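Local atomic coordinates of scavenger receptor with C-type lectin type I (PDB entry 2OX8), a protein that binds the leukocyte cell-surface glycan Lewis(x) through its C-type carbohydrate-recognition domain, as a scavenger receptor. Residues P102-A107 against W115-C120. Numbering follows the deposited sequence.
Sequences PGEDCA and WNDFQC. With ZN (zinc ion), chain H.
The carbonyl oxygen of Gly103 receives the N-H of Cys120 in a nearly straight bond (N to O 3.0 Å, 161° at the hydrogen), the donor standing above the carbonyl plane. Asp105 N adds a weak bond to the same Gly103 O across the inverse gamma turn at Glu104. A further approach to this oxygen is the CA-H of Gln119, a CA-H...O contact beside the point where the strand pairing ends. The same Cys120 is also tied covalently, its SG joined to Cys106 SG at 2.0 Å with a disulfide torsion of 95°. Phe26 of helix 26-35 packs against both cysteines. Farther into the strands, Phe118 N gives a weak, bent bond to Cys106 O (3.0 Å), and that oxygen also lies at the edge of the Phe118 ring. Over the centre of one ring face sits Asn116 ND2, 3.9 Å above the plane, while Asn116 OD1 is hydrogen-bonded to Gln92 NE2. Toward the loop, Glu104 CA-H points to Phe118 O, and the side chains of Glu104 and Gln119 cross at about a right angle, CG to CB 4.0 Å. Two carboxylates come near each other here, Glu104 OE1 and Asp117 OD2 being 4.3 Å apart, which may raise the proton affinity of one of them. Asp105 turns from the hairpin and holds zinc through OD1 at 1.8 Å, together with Asp68, Glu72 and His100. A disulfide-closed antiparallel hairpin, its first strand entered from a metal-binding loop, is characteristic of the C-type lectin fold.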
loop_
_atom_site.group_PDB
_atom_site.type_symbol
_atom_site.label_atom_id
_atom_site.label_comp_id
_atom_site.label_asym_id
_atom_site.label_seq_id
_atom_site.Cartn_x
_atom_site.Cartn_y
_atom_site.Cartn_z
ATOM N N PRO A 102 4.575 15.926 9.629
ATOM C CA PRO A 102 5.458 14.873 10.140
ATOM C C PRO A 102 4.667 13.614 10.488
ATOM O O PRO A 102 3.508 13.691 10.905
ATOM C CB PRO A 102 6.084 15.518 11.372
ATOM C CG PRO A 102 5.009 16.462 11.834
ATOM C CD PRO A 102 4.562 17.085 10.536
ATOM N N GLY A 103 5.297 12.458 10.301
ATOM C CA GLY A 103 4.637 11.204 10.605
ATOM C C GLY A 103 3.825 10.631 9.458
ATOM O O GLY A 103 3.836 9.424 9.233
ATOM N N GLU A 104 3.117 11.490 8.730
ATOM C CA GLU A 104 2.294 11.033 7.609
ATOM C C GLU A 104 3.181 10.749 6.406
ATOM O O GLU A 104 3.077 11.399 5.371
ATOM C CB GLU A 104 1.259 12.097 7.245
ATOM C CG GLU A 104 0.877 12.989 8.405
ATOM C CD GLU A 104 -0.368 13.781 8.121
ATOM O OE1 GLU A 104 -0.471 14.322 7.000
ATOM O OE2 GLU A 104 -1.236 13.862 9.020
ATOM N N ASP A 105 4.048 9.757 6.547
ATOM C CA ASP A 105 4.974 9.409 5.483
ATOM C C ASP A 105 4.732 7.987 4.979
ATOM O O ASP A 105 5.579 7.402 4.308
ATOM C CB ASP A 105 6.398 9.574 6.019
ATOM C CG ASP A 105 6.616 10.940 6.689
ATOM O OD1 ASP A 105 6.690 11.947 5.972
ATOM O OD2 ASP A 105 6.696 11.005 7.940
ATOM N N CYS A 106 3.557 7.447 5.299
ATOM C CA CYS A 106 3.176 6.094 4.901
ATOM C C CYS A 106 1.844 6.101 4.155
ATOM O O CYS A 106 0.824 6.517 4.704
ATOM C CB CYS A 106 3.067 5.198 6.138
ATOM S SG CYS A 106 4.633 5.012 7.054
ATOM N N ALA A 107 1.850 5.631 2.910
ATOM C CA ALA A 107 0.633 5.603 2.107
ATOM C C ALA A 107 -0.264 4.368 2.317
ATOM O O ALA A 107 0.176 3.305 2.752
ATOM C CB ALA A 107 0.988 5.742 0.627
ATOM N N TRP A 115 -4.966 6.480 -3.480
ATOM C CA TRP A 115 -3.966 6.471 -2.417
ATOM C C TRP A 115 -3.989 7.768 -1.630
ATOM O O TRP A 115 -4.120 8.865 -2.190
ATOM C CB TRP A 115 -2.561 6.271 -2.983
ATOM C CG TRP A 115 -2.470 5.175 -3.975
ATOM C CD1 TRP A 115 -3.322 4.115 -4.113
ATOM C CD2 TRP A 115 -1.483 5.037 -4.995
ATOM N NE1 TRP A 115 -2.931 3.322 -5.171
ATOM C CE2 TRP A 115 -1.800 3.864 -5.727
ATOM C CE3 TRP A 115 -0.359 5.790 -5.367
ATOM C CZ2 TRP A 115 -1.031 3.426 -6.803
ATOM C CZ3 TRP A 115 0.404 5.360 -6.437
ATOM C CH2 TRP A 115 0.065 4.187 -7.143
ATOM N N ASN A 116 -3.841 7.626 -0.324
ATOM C CA ASN A 116 -3.855 8.741 0.589
ATOM C C ASN A 116 -2.616 8.518 1.438
ATOM O O ASN A 116 -2.168 7.386 1.606
ATOM C CB ASN A 116 -5.133 8.663 1.439
ATOM C CG ASN A 116 -5.413 9.938 2.219
ATOM O OD1 ASN A 116 -5.277 11.049 1.695
ATOM N ND2 ASN A 116 -5.826 9.784 3.472
ATOM N N ASP A 117 -2.031 9.586 1.957
ATOM C CA ASP A 117 -0.863 9.396 2.783
ATOM C C ASP A 117 -1.272 9.640 4.219
ATOM O O ASP A 117 -1.486 10.770 4.626
ATOM C CB ASP A 117 0.260 10.344 2.362
ATOM C CG ASP A 117 -0.074 11.782 2.618
ATOM O OD1 ASP A 117 -1.145 12.220 2.149
ATOM O OD2 ASP A 117 0.732 12.470 3.283
ATOM N N PHE A 118 -1.402 8.558 4.971
ATOM C CA PHE A 118 -1.784 8.622 6.369
ATOM C C PHE A 118 -0.507 8.742 7.174
ATOM O O PHE A 118 0.591 8.798 6.611
ATOM C CB PHE A 118 -2.481 7.328 6.798
ATOM C CG PHE A 118 -3.488 6.821 5.817
ATOM C CD1 PHE A 118 -3.094 6.386 4.556
ATOM C CD2 PHE A 118 -4.836 6.764 6.157
ATOM C CE1 PHE A 118 -4.031 5.901 3.651
ATOM C CE2 PHE A 118 -5.779 6.279 5.253
ATOM C CZ PHE A 118 -5.376 5.849 4.003
ATOM N N GLN A 119 -0.652 8.786 8.495
ATOM C CA GLN A 119 0.516 8.828 9.350
ATOM C C GLN A 119 0.783 7.399 9.786
ATOM O O GLN A 119 -0.141 6.647 10.108
ATOM C CB GLN A 119 0.306 9.679 10.604
ATOM C CG GLN A 119 1.560 9.645 11.482
ATOM C CD GLN A 119 1.330 10.112 12.896
ATOM O OE1 GLN A 119 1.251 11.313 13.162
ATOM N NE2 GLN A 119 1.219 9.161 13.820
ATOM N N CYS A 120 2.049 7.018 9.797
ATOM C CA CYS A 120 2.408 5.678 10.212
ATOM C C CYS A 120 1.988 5.593 11.678
ATOM O O CYS A 120 1.423 6.545 12.214
ATOM C CB CYS A 120 3.908 5.493 10.033
ATOM S SG CYS A 120 4.540 6.385 8.565
HETATM ZN ZN ZN H . 6.853 12.453 4.298
#